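Local structure of malate dehydrogenase (6UM4) at residues A[112-117]-A[148-153]; A[247-252]-A[278-283]; A[253-258]-A[317-322]. The protein probably catalyses the reversible NAD(P)-dependent interconversion of malate and oxaloacetate. All coordinates share one frame; numbering follows the deposited sequence.

Interaction 1 of 3, residues A[112-117]-A[148-153]; sequences SLLFRI and MELDDG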
loop_
_atom_site.group_PDB
_atom_site.type_symbol
_atom_site.label_atom_id
_atom_site.label_comp_id
_atom_site.label_asym_id
_atom_site.label_seq_id
_atom_site.Cartn_x
_atom_site.Cartn_y
_atom_site.Cartn_z
ATOM N N SER A 112 -2.877 0.585 4.774
ATOM C CA SER A 112 -2.523 0.759 3.370
ATOM C C SER A 112 -2.255 2.213 3.014
ATOM O O SER A 112 -1.378 2.490 2.185
ATOM C CB SER A 112 -3.618 0.184 2.460
ATOM O OG SER A 112 -3.647 -1.234 2.544
ATOM N N LEU A 113 -2.972 3.151 3.634
ATOM C CA LEU A 113 -2.853 4.560 3.264
ATOM C C LEU A 113 -1.475 5.142 3.587
ATOM O O LEU A 113 -0.883 5.872 2.778
ATOM C CB LEU A 113 -3.927 5.362 3.986
ATOM C CG LEU A 113 -3.886 6.842 3.663
ATOM C CD1 LEU A 113 -4.666 7.069 2.378
ATOM C CD2 LEU A 113 -4.485 7.636 4.800
ATOM N N LEU A 114 -0.983 4.909 4.799
ATOM C CA LEU A 114 0.137 5.719 5.262
ATOM C C LEU A 114 1.390 5.448 4.428
ATOM O O LEU A 114 2.151 6.379 4.129
ATOM C CB LEU A 114 0.376 5.459 6.749
ATOM C CG LEU A 114 -0.802 5.868 7.651
ATOM C CD1 LEU A 114 -0.510 5.447 9.092
ATOM C CD2 LEU A 114 -1.142 7.360 7.568
ATOM N N PHE A 115 1.610 4.183 4.016
ATOM C CA PHE A 115 2.787 3.870 3.208
ATOM C C PHE A 115 2.710 4.518 1.828
ATOM O O PHE A 115 3.747 4.885 1.266
ATOM C CB PHE A 115 2.984 2.341 3.069
ATOM C CG PHE A 115 3.573 1.673 4.294
ATOM C CD1 PHE A 115 4.914 1.352 4.347
ATOM C CD2 PHE A 115 2.776 1.389 5.399
ATOM C CE1 PHE A 115 5.461 0.754 5.476
ATOM C CE2 PHE A 115 3.300 0.809 6.523
ATOM C CZ PHE A 115 4.656 0.487 6.569
ATOM N N ARG A 116 1.507 4.704 1.287
ATOM C CA ARG A 116 1.333 5.366 0.001
ATOM C C ARG A 116 1.246 6.879 0.157
ATOM O O ARG A 116 1.112 7.602 -0.839
ATOM C CB ARG A 116 0.084 4.812 -0.721
ATOM C CG ARG A 116 0.254 3.316 -1.041
ATOM C CD ARG A 116 -0.971 2.713 -1.704
ATOM N NE ARG A 116 -1.112 3.229 -3.058
ATOM C CZ ARG A 116 -2.156 2.987 -3.848
ATOM N NH1 ARG A 116 -3.161 2.243 -3.414
ATOM N NH2 ARG A 116 -2.188 3.501 -5.064
ATOM N N ILE A 117 1.317 7.368 1.386
ATOM C CA ILE A 117 1.707 8.752 1.626
ATOM C C ILE A 117 3.222 8.865 1.782
ATOM O O ILE A 117 3.879 9.667 1.111
ATOM C CB ILE A 117 0.974 9.297 2.868
ATOM C CG1 ILE A 117 -0.537 9.356 2.629
ATOM C CG2 ILE A 117 1.461 10.702 3.223
ATOM C CD1 ILE A 117 -1.273 9.635 3.918
ATOM N N MET A 148 6.673 2.212 14.044
ATOM C CA MET A 148 7.787 1.303 13.801
ATOM C C MET A 148 7.774 0.779 12.370
ATOM O O MET A 148 8.807 0.783 11.690
ATOM C CB MET A 148 7.730 0.149 14.793
ATOM C CG MET A 148 8.234 0.516 16.166
ATOM S SD MET A 148 8.202 -0.889 17.279
ATOM C CE MET A 148 6.771 -0.517 18.262
ATOM N N GLU A 149 6.604 0.351 11.881
ATOM C CA GLU A 149 6.551 -0.193 10.526
ATOM C C GLU A 149 6.864 0.879 9.500
ATOM O O GLU A 149 7.583 0.626 8.530
ATOM C CB GLU A 149 5.185 -0.813 10.253
ATOM C CG GLU A 149 4.938 -2.127 10.975
ATOM C CD GLU A 149 4.078 -3.106 10.155
ATOM O OE1 GLU A 149 2.867 -3.214 10.465
ATOM O OE2 GLU A 149 4.600 -3.731 9.185
ATOM N N LEU A 150 6.349 2.088 9.708
ATOM C CA LEU A 150 6.629 3.176 8.785
ATOM C C LEU A 150 8.101 3.567 8.793
ATOM O O LEU A 150 8.682 3.812 7.730
ATOM C CB LEU A 150 5.772 4.382 9.143
ATOM C CG LEU A 150 4.329 4.375 8.655
ATOM C CD1 LEU A 150 3.574 5.541 9.292
ATOM C CD2 LEU A 150 4.302 4.463 7.146
ATOM N N ASP A 151 8.714 3.667 9.983
ATOM C CA ASP A 151 10.158 3.906 10.038
ATOM C C ASP A 151 10.918 2.853 9.249
ATOM O O ASP A 151 11.826 3.184 8.478
ATOM C CB ASP A 151 10.643 3.929 11.487
ATOM C CG ASP A 151 10.201 5.176 12.224
ATOM O OD1 ASP A 151 10.028 6.223 11.550
ATOM O OD2 ASP A 151 10.009 5.097 13.458
ATOM N N ASP A 152 10.531 1.583 9.401
ATOM C CA ASP A 152 11.161 0.475 8.690
ATOM C C ASP A 152 10.923 0.521 7.193
ATOM O O ASP A 152 11.507 -0.296 6.471
ATOM C CB ASP A 152 10.640 -0.856 9.229
ATOM C CG ASP A 152 11.031 -1.073 10.666
ATOM O OD1 ASP A 152 11.928 -0.342 11.124
ATOM O OD2 ASP A 152 10.473 -1.963 11.333
ATOM N N GLY A 153 10.067 1.428 6.716
ATOM C CA GLY A 153 10.014 1.689 5.302
ATOM C C GLY A 153 11.169 2.504 4.780
ATOM O O GLY A 153 11.379 2.532 3.562
#
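Leu150 lays its CD2 methyl over one face of the Phe115 ring, 3.8 Å from the ring centroid and only 10° off the normal, a CH-pi contact over the middle of the ring. This is the close part of the contact. The ring reaches across because CG of Phe115 stands anti to its own carbonyl carbon (chi1 -77°), which brings the outer rim up to the backbone of the other helix: CZ lies 3.5 Å from Glu149 O, approached obliquely, while Glu149 CB sits at the ring edge, in plane, 3.9 Å from CZ. Here helix 108-118 and helix 140-151 of the NAD-binding Rossmann-type domain pack side by side on the parallel sheet, with Leu114 reaching Val102 and Leu133 on the strands beneath and Leu150 reaching Leu131 and Ile161. Fit is looser on the Leu114 side, where the two leucines cross at about a right angle and Leu114 CB stays 4.1 Å from Leu150 CD2. No hydrogen bond joins the segments. The polar end of Glu149 instead turns to the second subunit, forming a salt bridge with Arg327 and a hydrogen bond with Ser334 of that subunit, whose Ala333 also packs on Phe115.

Interaction 2 of 3, residues A[247-252]-A[278-283]; sequences AMTRLD and GNHSAT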
loop_
_atom_site.group_PDB
_atom_site.type_symbol
_atom_site.label_atom_id
_atom_site.label_comp_id
_atom_site.label_asym_id
_atom_site.label_seq_id
_atom_site.Cartn_x
_atom_site.Cartn_y
_atom_site.Cartn_z
ATOM N N ALA A 247 -16.019 15.034 1.309
ATOM C CA ALA A 247 -16.235 13.656 1.701
ATOM C C ALA A 247 -15.911 12.754 0.507
ATOM O O ALA A 247 -16.000 13.181 -0.648
ATOM C CB ALA A 247 -17.676 13.460 2.184
ATOM N N MET A 248 -15.508 11.509 0.780
ATOM C CA MET A 248 -14.958 10.651 -0.269
ATOM C C MET A 248 -16.021 9.786 -0.943
ATOM O O MET A 248 -16.594 8.888 -0.313
ATOM C CB MET A 248 -13.872 9.735 0.280
ATOM C CG MET A 248 -13.107 9.115 -0.865
ATOM S SD MET A 248 -11.707 8.120 -0.359
ATOM C CE MET A 248 -12.605 6.712 0.320
ATOM N N THR A 249 -16.244 10.016 -2.236
ATOM C CA THR A 249 -16.996 9.090 -3.085
ATOM C C THR A 249 -16.112 8.493 -4.168
ATOM O O THR A 249 -16.613 7.855 -5.109
ATOM C CB THR A 249 -18.182 9.801 -3.725
ATOM O OG1 THR A 249 -17.708 10.992 -4.361
ATOM C CG2 THR A 249 -19.181 10.176 -2.651
ATOM N N ARG A 250 -14.800 8.720 -4.064
ATOM C CA ARG A 250 -13.877 8.290 -5.095
ATOM C C ARG A 250 -13.877 6.783 -5.230
ATOM O O ARG A 250 -13.571 6.263 -6.303
ATOM C CB ARG A 250 -12.468 8.796 -4.762
ATOM C CG ARG A 250 -11.403 8.498 -5.820
ATOM C CD ARG A 250 -11.903 8.896 -7.206
ATOM N NE ARG A 250 -10.858 8.747 -8.201
ATOM C CZ ARG A 250 -9.951 9.672 -8.491
ATOM N NH1 ARG A 250 -9.959 10.846 -7.859
ATOM N NH2 ARG A 250 -9.018 9.410 -9.408
ATOM N N LEU A 251 -14.199 6.059 -4.149
ATOM C CA LEU A 251 -14.203 4.607 -4.242
ATOM C C LEU A 251 -15.437 4.127 -5.004
ATOM O O LEU A 251 -15.345 3.214 -5.836
ATOM C CB LEU A 251 -14.121 3.968 -2.855
ATOM C CG LEU A 251 -14.079 2.441 -2.949
ATOM C CD1 LEU A 251 -12.850 1.971 -3.727
ATOM C CD2 LEU A 251 -14.215 1.723 -1.604
ATOM N N ASP A 252 -16.601 4.728 -4.733
ATOM C CA ASP A 252 -17.765 4.478 -5.577
ATOM C C ASP A 252 -17.426 4.757 -7.036
ATOM O O ASP A 252 -17.714 3.948 -7.934
ATOM C CB ASP A 252 -18.956 5.325 -5.129
ATOM C CG ASP A 252 -19.268 5.198 -3.633
ATOM O OD1 ASP A 252 -19.430 4.077 -3.106
ATOM O OD2 ASP A 252 -19.430 6.252 -2.981
ATOM N N GLY A 278 -24.598 12.430 -5.340
ATOM C CA GLY A 278 -25.371 12.200 -4.128
ATOM C C GLY A 278 -24.593 11.791 -2.884
ATOM O O GLY A 278 -23.482 12.265 -2.641
ATOM N N ASN A 279 -25.189 10.909 -2.092
ATOM C CA ASN A 279 -24.663 10.476 -0.809
ATOM C C ASN A 279 -23.706 9.299 -0.997
ATOM O O ASN A 279 -23.919 8.437 -1.858
ATOM C CB ASN A 279 -25.846 10.063 0.074
ATOM C CG ASN A 279 -25.518 10.040 1.531
ATOM O OD1 ASN A 279 -24.443 10.443 1.928
ATOM N ND2 ASN A 279 -26.459 9.571 2.349
ATOM N N HIS A 280 -22.668 9.234 -0.159
ATOM C CA HIS A 280 -21.816 8.034 -0.129
ATOM C C HIS A 280 -22.609 6.936 0.585
ATOM O O HIS A 280 -22.426 6.648 1.771
ATOM C CB HIS A 280 -20.484 8.332 0.563
ATOM C CG HIS A 280 -19.602 7.135 0.738
ATOM N ND1 HIS A 280 -19.211 6.333 -0.313
ATOM C CD2 HIS A 280 -19.033 6.604 1.847
ATOM C CE1 HIS A 280 -18.439 5.359 0.142
ATOM N NE2 HIS A 280 -18.314 5.503 1.451
ATOM N N SER A 281 -23.520 6.309 -0.160
ATOM C CA SER A 281 -24.441 5.345 0.425
ATOM C C SER A 281 -25.112 4.590 -0.710
ATOM O O SER A 281 -24.835 4.825 -1.891
ATOM C CB SER A 281 -25.486 6.033 1.297
ATOM O OG SER A 281 -26.465 6.624 0.463
ATOM N N ALA A 282 -26.030 3.704 -0.342
ATOM C CA ALA A 282 -26.729 2.927 -1.357
ATOM C C ALA A 282 -27.689 3.762 -2.202
ATOM O O ALA A 282 -28.177 3.250 -3.210
ATOM C CB ALA A 282 -27.492 1.771 -0.708
ATOM N N THR A 283 -27.971 5.019 -1.836
ATOM C CA THR A 283 -28.798 5.868 -2.686
ATOM C C THR A 283 -27.984 6.638 -3.712
ATOM O O THR A 283 -28.550 7.435 -4.470
ATOM C CB THR A 283 -29.600 6.879 -1.854
ATOM O OG1 THR A 283 -28.732 7.932 -1.413
ATOM C CG2 THR A 283 -30.257 6.197 -0.661
#
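His280 and Asp252 carry the polar link between the start of helix 250-264 and the loop that follows strand 271-277. The ring donates from ND1 to Asp252 OD2 over 2.7 Å, with an N-H...O angle of 158°. OD2 lies almost in the ring plane and is met on its syn side, somewhat out of the carboxylate plane, the two planes being 42° apart. His280 CG stands anti to the backbone N (chi1 175°), which carries the ring out of the loop toward the helix.

The second kind of contact is a carbonyl over a ring. Met248 O sits 3.6 Å above the plane of the imidazole, offset toward the rim, about equally near CG and ND1.

Apolar packing is slight: Thr249 CG2 touches His280 CB at 3.9 Å as the two side chains slide past each other in opposite directions. The hydroxyl of Thr249, at the N-cap position, makes no cap and pairs with Ser373.

Around the contact, the backbone N of His280 donates to Asn227 OD1, and Asn227 also binds Gly278 O, so the loop is tied to helix 226-235. Beyond the histidine, Ser281 OG accepts from Thr283 N at 3.2 Å, an ST turn. A histidine in a Gly-Asn-His-Ser sequence, bonded to the aspartate of an Arg-Leu-Asp sequence at a helix start, is consistent with the active-site His-Asp pair of lactate and malate dehydrogenases.

Interaction 3 of 3, residues A[253-258]-A[317-322]; sequences HDRGLA and QQRGAA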
loop_
_atom_site.group_PDB
_atom_site.type_symbol
_atom_site.label_atom_id
_atom_site.label_comp_id
_atom_site.label_asym_id
_atom_site.label_seq_id
_atom_site.Cartn_x
_atom_site.Cartn_y
_atom_site.Cartn_z
ATOM N N HIS A 253 -16.805 5.909 -7.279
ATOM C CA HIS A 253 -16.403 6.302 -8.625
ATOM C C HIS A 253 -15.525 5.239 -9.282
ATOM O O HIS A 253 -15.822 4.758 -10.382
ATOM C CB HIS A 253 -15.680 7.649 -8.546
ATOM C CG HIS A 253 -15.189 8.156 -9.861
ATOM N ND1 HIS A 253 -15.828 9.160 -10.552
ATOM C CD2 HIS A 253 -14.114 7.808 -10.608
ATOM C CE1 HIS A 253 -15.174 9.408 -11.674
ATOM N NE2 HIS A 253 -14.126 8.603 -11.730
ATOM N N ASP A 254 -14.453 4.837 -8.598
ATOM C CA ASP A 254 -13.551 3.849 -9.163
ATOM C C ASP A 254 -14.231 2.495 -9.328
ATOM O O ASP A 254 -13.851 1.717 -10.213
ATOM C CB ASP A 254 -12.284 3.717 -8.290
ATOM C CG ASP A 254 -11.387 4.951 -8.366
ATOM O OD1 ASP A 254 -11.540 5.762 -9.321
ATOM O OD2 ASP A 254 -10.540 5.128 -7.454
ATOM N N ARG A 255 -15.177 2.159 -8.448
ATOM C CA ARG A 255 -15.888 0.897 -8.609
ATOM C C ARG A 255 -16.739 0.913 -9.868
ATOM O O ARG A 255 -16.828 -0.098 -10.573
ATOM C CB ARG A 255 -16.742 0.604 -7.380
ATOM C CG ARG A 255 -15.932 0.160 -6.180
ATOM C CD ARG A 255 -16.769 0.198 -4.929
ATOM N NE ARG A 255 -16.170 -0.576 -3.853
ATOM C CZ ARG A 255 -16.578 -0.518 -2.595
ATOM N NH1 ARG A 255 -17.578 0.298 -2.258
ATOM N NH2 ARG A 255 -15.977 -1.257 -1.674
ATOM N N GLY A 256 -17.364 2.057 -10.166
ATOM C CA GLY A 256 -18.090 2.190 -11.416
ATOM C C GLY A 256 -17.186 2.019 -12.621
ATOM O O GLY A 256 -17.527 1.306 -13.574
ATOM N N LEU A 257 -16.022 2.679 -12.597
ATOM C CA LEU A 257 -15.059 2.522 -13.680
ATOM C C LEU A 257 -14.692 1.062 -13.868
ATOM O O LEU A 257 -14.513 0.604 -15.000
ATOM C CB LEU A 257 -13.800 3.351 -13.418
ATOM C CG LEU A 257 -13.913 4.866 -13.322
ATOM C CD1 LEU A 257 -12.550 5.436 -13.053
ATOM C CD2 LEU A 257 -14.458 5.435 -14.616
ATOM N N ALA A 258 -14.554 0.313 -12.775
ATOM C CA ALA A 258 -14.169 -1.087 -12.944
ATOM C C ALA A 258 -15.320 -1.906 -13.498
ATOM O O ALA A 258 -15.087 -2.840 -14.272
ATOM C CB ALA A 258 -13.653 -1.694 -11.639
ATOM N N GLN A 317 -23.553 0.017 -6.094
ATOM C CA GLN A 317 -24.041 0.350 -4.760
ATOM C C GLN A 317 -23.693 -0.738 -3.757
ATOM O O GLN A 317 -23.405 -0.442 -2.592
ATOM C CB GLN A 317 -25.563 0.555 -4.787
ATOM C CG GLN A 317 -26.054 1.777 -5.537
ATOM C CD GLN A 317 -27.551 1.731 -5.776
ATOM O OE1 GLN A 317 -28.159 0.648 -5.811
ATOM N NE2 GLN A 317 -28.163 2.904 -5.934
ATOM N N GLN A 318 -23.701 -2.003 -4.192
ATOM C CA GLN A 318 -23.544 -3.144 -3.297
ATOM C C GLN A 318 -22.153 -3.749 -3.351
ATOM O O GLN A 318 -21.943 -4.851 -2.834
ATOM C CB GLN A 318 -24.586 -4.215 -3.615
ATOM C CG GLN A 318 -25.991 -3.682 -3.516
ATOM C CD GLN A 318 -26.289 -3.155 -2.127
ATOM O OE1 GLN A 318 -25.800 -3.694 -1.127
ATOM N NE2 GLN A 318 -27.072 -2.080 -2.054
ATOM N N ARG A 319 -21.204 -3.056 -3.975
ATOM C CA ARG A 319 -19.878 -3.622 -4.179
ATOM C C ARG A 319 -19.180 -3.945 -2.857
ATOM O O ARG A 319 -18.458 -4.944 -2.755
ATOM C CB ARG A 319 -19.048 -2.659 -5.018
ATOM C CG ARG A 319 -17.657 -3.180 -5.286
ATOM C CD ARG A 319 -17.654 -4.437 -6.114
ATOM N NE ARG A 319 -16.343 -4.596 -6.730
ATOM C CZ ARG A 319 -16.067 -5.445 -7.712
ATOM N NH1 ARG A 319 -17.010 -6.229 -8.199
ATOM N NH2 ARG A 319 -14.841 -5.497 -8.206
ATOM N N GLY A 320 -19.354 -3.100 -1.842
ATOM C CA GLY A 320 -18.730 -3.380 -0.553
ATOM C C GLY A 320 -19.208 -4.686 0.054
ATOM O O GLY A 320 -18.425 -5.440 0.639
ATOM N N ALA A 321 -20.504 -4.962 -0.053
ATOM C CA ALA A 321 -21.019 -6.209 0.494
ATOM C C ALA A 321 -20.455 -7.406 -0.256
ATOM O O ALA A 321 -20.234 -8.465 0.346
ATOM C CB ALA A 321 -22.546 -6.214 0.459
ATOM N N ALA A 322 -20.215 -7.260 -1.562
ATOM C CA ALA A 322 -19.666 -8.366 -2.344
ATOM C C ALA A 322 -18.252 -8.714 -1.900
ATOM O O ALA A 322 -17.892 -9.894 -1.826
ATOM C CB ALA A 322 -19.681 -8.018 -3.828
#
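Arg255 sets out with CG beside its backbone N and then runs extended from CG to NE, whereas Arg319 starts with CG anti to N (chi1 -180°) and bends at chi2 (64°). The straight arginine therefore reaches from helix 250-264 across to the first turn of helix 319-327, and the bent one presents its aliphatic root to it. The chains cross at a slant. Arg319 CG lies 3.3 Å from Arg255 NE and 3.5 Å from Arg255 CD, and Arg319 CB comes 3.7 Å from Arg255 NE, over one face of the guanidinium. Farther out along that face, Gly320 N stands 3.6 Å above the guanidinium plane toward its rim, and Gly320 CA is 3.7 Å from Arg255 NH2.

The two guanidinium planes are 76° apart and do not stack; NE of Arg255 and NE of Arg319 remain 4.9 Å from each other. No hydrogen bond links the segments, so methylenes and backbone against a flat cationic face make up the contact. Arg319 spends its polar end on the second subunit, with a salt bridge from NE to Asp152 and a hydrogen bond from NH2 to Met148 O there; Arg255 NE adds a long, weak ion pair to the same Asp152. Two arginines beside a helix N-terminus would probably make the patch positive, which is consistent with Asp152 of the second subunit lying there, its main partner being Arg319.

Along the chain interaction 1 closes first, within the NAD-binding domain; interactions 2 and 3 then follow interleaved, 247-252 entering helix 250-264 and 253-258 continuing it before 278-283 and 317-322 come in turn. Interactions 2 and 3 are neighbours, centres about 10 Å apart, and touch where Ala282 O lies 2.7 Å from Gln317 NE2. Interaction 1 is about 27 Å and 26 Å, centre to centre, from interactions 2 and 3. Across the dimer interface, residues 148-153 of one subunit meet Arg319 and helix 250-264 of the other. Helix 250-264 thus carries the probable active-site aspartate at its start and, a turn later, an arginine facing the subunit interface.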